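Local structure of Poly(3-hydroxyalkanoate) polymerase subunit PhaC (Cupriavidus necator, 5HZ2) at residues K28-K33 with L60-V65; R277-V282 with S305-G310; N313-N318 with H343-P348. The protein catalyses, through this C-terminal domain, the polymerisation of (R)-3-hydroxybutyryl-CoA into polyhydroxybutyrate, an intracellular energy reserve, with release of CoA. All coordinates share one frame; numbering follows the deposited sequence.

How the contacts relate
Three loops close one after another along the chain, none enclosing or crossing the next. Contact 1 comes first: the loop following strand 22-27 meets helix 60-66 on the surface. Far downstream, contact 2 joins the loops that leave strands 271-276 and 298-303, neighbours in the central sheet. Contact 3 opens three residues later and brings the loop before strand 321-324 against the start of helix 347-357. Contacts 2 and 3, with centres about 15 Å apart, share a probable hydrogen bond between Gly310 and Trp346. Contact 1 also touches contact 3, where Leu60 and His63 pack on Trp347, so helix 60-66 meets helix 347-357 there.

Contact 1: K28-K33 with L60-V65; sequences KPLTDK and LVRHVV. With SO4 (sulfate ion), chain F.
Thr31 and Val65 share a water that three groups grip. It donates to Thr31 OG1 at 2.7 Å and to Val65 O at 2.8 Å, and it accepts from Leu30 N at 3.0 Å, so the loop and the helix are sewn together through one molecule. Val65 lies in the last turn of helix 60-66, where carbonyls run out of helical N-H groups, and the water supplies a donor. The threonine hydroxyl sits between the backbone N and the carbonyl carbon (chi1 52°). From there OG1 can take the water's proton and give its own to Lys33 O, 2.6 Å away and lying such that the hydroxyl approaches from 40° above the carbonyl plane. That short bond ties the Thr31 side chain to the backbone two residues on. A threonine suits the place because its hydroxyl can accept and donate at once, while CG2 packs near the helix end.

The loop joins strands 22-27 and 33-35, and the helix packs on the central sheet of an alpha/beta hydrolase fold: Val61 and Val64 face strands 39-42 and 71-76. Val65 touches Val71 as well, but its CG1 methyl meets the loop. There Leu30 CG lies 3.7 Å from Val65 CG1, the two side chains crossing at about a right angle, while Lys28 O comes within 3.4 Å of the same methyl. Further along, Leu30 CD1 reaches Arg62 CG at 4.1 Å, resting on the aliphatic part of the arginine; its guanidinium bends away to a salt bridge with Glu66. Beyond Thr31, Asp32 N donates to O2 of a sulfate ion at 3.0 Å in an almost straight bond (173°). Lys33 N binds another oxygen, O1, of the same ion, which probably came from the crystallisation liquor.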
# COMPACT_ATOMS: atom_id res chain seq x y z
N LYS A 28 3.78 44.94 -8.98
CA LYS A 28 3.89 45.88 -10.11
C LYS A 28 3.50 45.15 -11.42
O LYS A 28 3.93 44.05 -11.67
CB LYS A 28 5.33 46.41 -10.25
CG LYS A 28 5.42 47.63 -11.19
CD LYS A 28 6.79 48.23 -11.31
CE LYS A 28 7.74 47.42 -12.18
NZ LYS A 28 7.32 47.13 -13.59
N PRO A 29 2.65 45.77 -12.25
CA PRO A 29 2.33 45.13 -13.50
C PRO A 29 3.55 44.94 -14.40
O PRO A 29 4.51 45.70 -14.37
CB PRO A 29 1.29 46.05 -14.13
CG PRO A 29 1.31 47.30 -13.35
CD PRO A 29 1.88 47.02 -12.02
N LEU A 30 3.50 43.91 -15.22
CA LEU A 30 4.55 43.65 -16.16
C LEU A 30 3.97 43.62 -17.59
O LEU A 30 4.64 43.13 -18.52
CB LEU A 30 5.23 42.32 -15.78
CG LEU A 30 6.05 42.37 -14.50
CD1 LEU A 30 6.52 40.95 -14.18
CD2 LEU A 30 7.29 43.25 -14.60
N THR A 31 2.74 44.08 -17.75
CA THR A 31 2.00 44.05 -19.00
C THR A 31 1.35 45.44 -19.13
O THR A 31 1.21 46.14 -18.11
CB THR A 31 0.87 42.99 -19.01
OG1 THR A 31 0.03 43.15 -17.86
CG2 THR A 31 1.43 41.58 -19.06
N ASP A 32 0.92 45.85 -20.32
CA ASP A 32 0.20 47.15 -20.44
C ASP A 32 -1.22 47.07 -20.01
O ASP A 32 -1.80 48.03 -19.51
CB ASP A 32 0.26 47.68 -21.90
CG ASP A 32 1.71 47.93 -22.39
OD1 ASP A 32 2.56 48.35 -21.58
OD2 ASP A 32 2.02 47.69 -23.57
N LYS A 33 -1.82 45.91 -20.20
CA LYS A 33 -3.15 45.67 -19.74
C LYS A 33 -3.25 44.47 -18.76
O LYS A 33 -2.42 43.57 -18.75
CB LYS A 33 -4.04 45.44 -20.89
CG LYS A 33 -3.95 46.58 -21.89
CD LYS A 33 -5.21 46.62 -22.72
CE LYS A 33 -4.92 47.14 -24.12
NZ LYS A 33 -5.84 46.48 -25.09
N LEU A 60 5.83 31.59 -9.36
CA LEU A 60 4.46 31.57 -9.79
C LEU A 60 3.88 32.98 -9.87
O LEU A 60 3.13 33.28 -10.78
CB LEU A 60 3.62 30.68 -8.88
CG LEU A 60 2.15 30.46 -9.29
CD1 LEU A 60 2.07 29.80 -10.65
CD2 LEU A 60 1.41 29.63 -8.23
N VAL A 61 4.18 33.82 -8.87
CA VAL A 61 3.69 35.21 -8.90
C VAL A 61 4.05 35.91 -10.22
O VAL A 61 3.19 36.44 -10.91
CB VAL A 61 4.24 36.00 -7.72
CG1 VAL A 61 3.84 37.47 -7.86
CG2 VAL A 61 3.56 35.48 -6.43
N ARG A 62 5.34 35.86 -10.54
CA ARG A 62 5.85 36.56 -11.72
C ARG A 62 5.14 36.06 -12.95
O ARG A 62 4.69 36.85 -13.80
CB ARG A 62 7.35 36.41 -11.83
CG ARG A 62 7.96 37.35 -12.89
CD ARG A 62 9.44 37.11 -12.93
NE ARG A 62 9.58 35.90 -13.69
CZ ARG A 62 9.90 35.87 -14.98
NH1 ARG A 62 10.22 37.00 -15.64
NH2 ARG A 62 9.94 34.69 -15.61
N HIS A 63 4.97 34.75 -13.01
CA HIS A 63 4.32 34.18 -14.15
C HIS A 63 2.88 34.65 -14.29
O HIS A 63 2.47 34.99 -15.38
CB HIS A 63 4.34 32.65 -14.08
CG HIS A 63 3.86 32.01 -15.33
ND1 HIS A 63 2.58 31.52 -15.47
CD2 HIS A 63 4.46 31.82 -16.52
CE1 HIS A 63 2.43 31.04 -16.68
NE2 HIS A 63 3.55 31.21 -17.34
N VAL A 64 2.15 34.69 -13.19
CA VAL A 64 0.77 35.12 -13.25
C VAL A 64 0.72 36.64 -13.64
O VAL A 64 -0.11 37.05 -14.44
CB VAL A 64 0.06 34.88 -11.91
CG1 VAL A 64 -1.31 35.51 -11.85
CG2 VAL A 64 -0.06 33.36 -11.69
N VAL A 65 1.58 37.42 -13.03
CA VAL A 65 1.66 38.87 -13.34
C VAL A 65 1.91 39.02 -14.83
O VAL A 65 1.24 39.83 -15.50
CB VAL A 65 2.72 39.58 -12.48
CG1 VAL A 65 2.91 41.05 -12.97
CG2 VAL A 65 2.29 39.60 -11.00
S SO4 F . 0.29 43.30 -22.90
O1 SO4 F . -0.84 43.89 -22.19
O2 SO4 F . 1.54 44.00 -22.63
O3 SO4 F . 0.45 41.89 -22.58
O4 SO4 F . -0.02 43.38 -24.32
O HOH W 1 0.86 42.56 -15.33

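Contact 2: R277-V282 with S305-G310; sequences REDHIV and SGHIAG. With SO4 (sulfate ion), chain G.
Asp279 lies beside His307 along its whole length. Its CB is 4.0 Å from His307 CA, and CG, anti to the aspartate's own backbone N (chi1 -169°), comes to the edge of the imidazole, close to the ring plane. OD1, which also lies against His307 CB, accepts two N-H groups of its own loop. Ile281 N donates to it at 2.9 Å, nearly in line with the C-O bond, and Val282 N at 3.0 Å from the same face, 62° out of the carboxylate plane. These bonds form an Asx turn and the longer Asx motif, which should limit the rotation of the carboxylate. A water donates to OD2 at 2.8 Å and to His307 O at 2.7 Å; the direct approach of OD2 to the ring is too tight to be trusted, and the ring's orientation is doubtful.

An aspartate and a histidine on loops after successive strands of an alpha/beta hydrolase sheet are consistent with a catalytic triad: His307 also touches Cys118, the predicted active-site residue, in what appears to be the nucleophile elbow. Branched, apolar Ile281 lays its CB over one face of the imidazole, 3.9 Å from the centroid and 17° off the normal, a CH-pi contact. Glu278 N donates to Ser305 O at 2.8 Å, clasping the loops. Arg277 extends away to bind a sulfate and Asp162 of the fourth subunit.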
# COMPACT_ATOMS: atom_id res chain seq x y z
N ARG A 277 1.12 14.17 -8.26
CA ARG A 277 1.02 12.74 -8.17
C ARG A 277 1.89 12.05 -7.14
O ARG A 277 1.45 11.11 -6.53
CB ARG A 277 1.26 12.10 -9.53
CG ARG A 277 0.93 10.63 -9.54
CD ARG A 277 0.88 10.04 -10.94
NE ARG A 277 0.52 8.64 -10.89
CZ ARG A 277 0.46 7.84 -11.95
NH1 ARG A 277 0.74 8.31 -13.14
NH2 ARG A 277 0.13 6.59 -11.81
N GLU A 278 3.11 12.52 -6.98
CA GLU A 278 4.03 11.86 -6.01
C GLU A 278 4.15 12.63 -4.70
O GLU A 278 5.12 12.47 -3.95
CB GLU A 278 5.47 11.68 -6.56
CG GLU A 278 5.52 11.13 -7.95
CD GLU A 278 4.79 9.81 -8.21
OE1 GLU A 278 4.34 9.66 -9.40
OE2 GLU A 278 4.72 8.92 -7.29
N ASP A 279 3.13 13.46 -4.40
CA ASP A 279 3.10 14.25 -3.21
C ASP A 279 2.68 13.39 -2.01
O ASP A 279 1.61 12.81 -2.03
CB ASP A 279 2.08 15.44 -3.42
CG ASP A 279 2.13 16.48 -2.36
OD1 ASP A 279 2.66 16.24 -1.25
OD2 ASP A 279 1.59 17.59 -2.68
N HIS A 280 3.54 13.25 -1.01
CA HIS A 280 3.19 12.52 0.23
C HIS A 280 2.80 13.42 1.39
O HIS A 280 2.44 12.91 2.39
CB HIS A 280 4.34 11.61 0.69
CG HIS A 280 4.55 10.49 -0.24
ND1 HIS A 280 5.50 10.52 -1.24
CD2 HIS A 280 3.82 9.38 -0.45
CE1 HIS A 280 5.38 9.44 -1.98
NE2 HIS A 280 4.37 8.73 -1.52
N ILE A 281 2.83 14.73 1.22
CA ILE A 281 2.40 15.68 2.22
C ILE A 281 0.91 15.91 2.02
O ILE A 281 0.17 15.89 2.96
CB ILE A 281 3.17 17.02 2.07
CG1 ILE A 281 4.70 16.87 2.23
CG2 ILE A 281 2.65 18.12 3.00
CD1 ILE A 281 5.11 16.27 3.52
N VAL A 282 0.51 16.16 0.80
CA VAL A 282 -0.89 16.23 0.41
C VAL A 282 -1.08 15.19 -0.68
O VAL A 282 -0.87 15.45 -1.86
CB VAL A 282 -1.24 17.61 -0.14
CG1 VAL A 282 -2.66 17.66 -0.68
CG2 VAL A 282 -0.98 18.67 0.91
N SER A 305 5.22 14.44 -10.41
CA SER A 305 6.21 14.68 -9.37
C SER A 305 5.74 15.01 -7.95
O SER A 305 4.60 14.83 -7.61
CB SER A 305 7.27 15.66 -9.88
OG SER A 305 8.50 15.51 -9.21
N GLY A 306 6.68 15.51 -7.16
CA GLY A 306 6.54 15.81 -5.75
C GLY A 306 5.77 17.02 -5.26
O GLY A 306 5.23 17.77 -6.01
N HIS A 307 5.72 17.14 -3.94
CA HIS A 307 4.96 18.23 -3.31
C HIS A 307 5.32 19.62 -3.87
O HIS A 307 4.44 20.38 -4.26
CB HIS A 307 5.25 18.18 -1.84
CG HIS A 307 4.41 19.14 -1.05
ND1 HIS A 307 4.95 20.14 -0.28
CD2 HIS A 307 3.07 19.24 -0.92
CE1 HIS A 307 3.97 20.84 0.28
NE2 HIS A 307 2.82 20.31 -0.08
N ILE A 308 6.62 19.91 -3.95
CA ILE A 308 7.10 21.22 -4.45
C ILE A 308 7.48 21.17 -5.94
O ILE A 308 7.07 22.02 -6.72
CB ILE A 308 8.23 21.82 -3.62
CG1 ILE A 308 7.72 22.18 -2.19
CG2 ILE A 308 8.85 23.04 -4.33
CD1 ILE A 308 6.48 23.02 -2.10
N ALA A 309 8.16 20.11 -6.32
CA ALA A 309 8.54 19.95 -7.73
C ALA A 309 7.39 19.94 -8.69
O ALA A 309 7.52 20.48 -9.77
CB ALA A 309 9.49 18.74 -7.92
N GLY A 310 6.23 19.40 -8.28
CA GLY A 310 5.11 19.30 -9.17
C GLY A 310 4.37 20.60 -9.30
O GLY A 310 3.89 20.98 -10.37
S SO4 G . -1.08 6.52 -8.13
O1 SO4 G . -0.57 5.87 -6.92
O2 SO4 G . -0.25 7.70 -8.41
O3 SO4 G . -2.49 6.89 -7.89
O4 SO4 G . -0.98 5.48 -9.20
O HOH W 2 4.56 11.75 -11.32
O HOH W 3 2.01 19.45 -4.79

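Contact 3: N313-N318 with H343-P348; sequences NPPAKN and HGSWWP
Pro315 and Pro314 pack firmly on the indole of Trp347, whereas Asn318 and His343, at the other end of the contact, meet more loosely. On the tight side Pro315 CD stands 3.4 Å from Trp347 CE3, the two side chains crossing at about a right angle. Pro314 CA sits over one face of the six-membered ring, 3.8 Å from its centroid and 15° off the normal, a CH-pi contact, and Pro314 CB lies 3.9 Å from Trp347 CZ3. On the same face Asn313 O lies over the five-membered ring. Rigid prolines suit such a place because their ring carbons, Pro315 CD and Pro314 CB, meet the indole without a backbone N-H that would need a partner. The indole N-H is satisfied by Val311 O, and Pro348 and Pro315 slide past each other in opposite directions at the exposed margin.

At the looser end, the side chains of exposed Asn318 and of His343 cross at about a right angle, with amide and ring planes 67° apart. Asn318 OD1 lies 3.5 Å from His343 NE2, at the ring's edge, too far to count here as a hydrogen bond. A water nearby accepts from Ser345 N at 2.8 Å and donates to Pro315 O. Gly344 has a positive phi, easily adopted by glycine. This end borders neighbouring subunits at His343, which packs against Lys319 of the third and Val166 of the fourth.

Between the two ends Asn313 ND2 gives hydrogen bonds to Lys319 O and to a second water. Because chi1 is 180°, Ser345 OG extends away from its own N, toward Asn313 O, donating to it at 2.7 Å almost in line with the C=O bond; it accepts from Trp347 N at 2.9 Å. The capping hydroxyl is thus used in both directions, which ties the start of helix 347-357 to the loop that packs on its tryptophan.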
# COMPACT_ATOMS: atom_id res chain seq x y z
N ASN A 313 6.62 24.24 -11.25
CA ASN A 313 7.11 23.74 -12.52
C ASN A 313 6.84 24.75 -13.64
O ASN A 313 5.85 24.66 -14.34
CB ASN A 313 6.52 22.37 -12.86
CG ASN A 313 7.06 21.84 -14.18
OD1 ASN A 313 8.14 22.24 -14.58
ND2 ASN A 313 6.32 20.95 -14.88
N PRO A 314 7.72 25.77 -13.79
CA PRO A 314 7.44 26.82 -14.75
C PRO A 314 7.51 26.33 -16.18
O PRO A 314 8.39 25.52 -16.50
CB PRO A 314 8.54 27.87 -14.52
CG PRO A 314 9.38 27.35 -13.41
CD PRO A 314 9.05 25.89 -13.19
N PRO A 315 6.62 26.80 -17.03
CA PRO A 315 6.56 26.25 -18.41
C PRO A 315 7.81 26.43 -19.26
O PRO A 315 8.08 25.57 -20.12
CB PRO A 315 5.35 26.92 -19.05
CG PRO A 315 4.90 27.95 -18.12
CD PRO A 315 5.53 27.76 -16.77
N ALA A 316 8.60 27.47 -18.98
CA ALA A 316 9.79 27.78 -19.82
C ALA A 316 10.78 26.62 -19.85
O ALA A 316 11.35 26.35 -20.87
CB ALA A 316 10.51 29.05 -19.33
N LYS A 317 10.86 25.87 -18.75
CA LYS A 317 11.81 24.79 -18.61
C LYS A 317 11.34 23.57 -19.41
O LYS A 317 12.10 22.63 -19.62
CB LYS A 317 11.96 24.47 -17.13
CG LYS A 317 12.45 25.68 -16.36
CD LYS A 317 13.02 25.33 -15.00
CE LYS A 317 13.78 26.54 -14.42
NZ LYS A 317 13.44 26.80 -12.98
N ASN A 318 10.10 23.56 -19.83
CA ASN A 318 9.64 22.44 -20.62
C ASN A 318 9.86 21.05 -19.99
O ASN A 318 10.29 20.13 -20.66
CB ASN A 318 10.33 22.50 -21.96
CG ASN A 318 9.50 21.93 -23.05
OD1 ASN A 318 8.30 22.13 -23.09
ND2 ASN A 318 10.13 21.21 -23.95
N HIS A 343 2.22 16.94 -22.12
CA HIS A 343 3.58 17.34 -21.87
C HIS A 343 3.71 18.66 -21.13
O HIS A 343 2.95 19.57 -21.32
CB HIS A 343 4.37 17.40 -23.17
CG HIS A 343 5.81 17.73 -22.97
ND1 HIS A 343 6.74 16.80 -22.57
CD2 HIS A 343 6.47 18.90 -23.08
CE1 HIS A 343 7.91 17.38 -22.46
NE2 HIS A 343 7.78 18.65 -22.76
N GLY A 344 4.71 18.73 -20.28
CA GLY A 344 5.04 19.94 -19.59
C GLY A 344 4.20 20.41 -18.45
O GLY A 344 3.40 19.69 -17.91
N SER A 345 4.42 21.67 -18.12
CA SER A 345 3.76 22.31 -16.99
C SER A 345 2.24 22.36 -17.14
O SER A 345 1.72 22.61 -18.20
CB SER A 345 4.28 23.77 -16.92
OG SER A 345 3.68 24.47 -15.85
N TRP A 346 1.59 22.33 -15.98
CA TRP A 346 0.16 22.53 -15.87
C TRP A 346 -0.17 24.04 -15.77
O TRP A 346 -1.31 24.40 -15.85
CB TRP A 346 -0.42 21.82 -14.64
CG TRP A 346 0.20 22.24 -13.36
CD1 TRP A 346 1.27 21.69 -12.76
CD2 TRP A 346 -0.23 23.30 -12.50
NE1 TRP A 346 1.55 22.33 -11.60
CE2 TRP A 346 0.65 23.34 -11.42
CE3 TRP A 346 -1.26 24.24 -12.57
CZ2 TRP A 346 0.52 24.28 -10.40
CZ3 TRP A 346 -1.38 25.15 -11.55
CH2 TRP A 346 -0.50 25.16 -10.48
N TRP A 347 0.84 24.90 -15.57
CA TRP A 347 0.57 26.34 -15.44
C TRP A 347 -0.28 26.90 -16.54
O TRP A 347 -1.24 27.62 -16.23
CB TRP A 347 1.83 27.17 -15.18
CG TRP A 347 2.53 26.93 -13.90
CD1 TRP A 347 2.30 25.90 -12.97
CD2 TRP A 347 3.61 27.69 -13.37
NE1 TRP A 347 3.12 26.03 -11.92
CE2 TRP A 347 3.95 27.11 -12.13
CE3 TRP A 347 4.32 28.81 -13.82
CZ2 TRP A 347 4.98 27.60 -11.35
CZ3 TRP A 347 5.28 29.33 -13.04
CH2 TRP A 347 5.65 28.72 -11.81
N PRO A 348 0.01 26.56 -17.82
CA PRO A 348 -0.82 27.16 -18.91
C PRO A 348 -2.28 26.77 -18.94
O PRO A 348 -3.17 27.57 -19.26
CB PRO A 348 -0.10 26.77 -20.19
CG PRO A 348 1.31 26.47 -19.78
CD PRO A 348 1.28 26.02 -18.32
O HOH W 4 3.51 19.93 -14.66
O HOH W 5 6.49 22.93 -19.45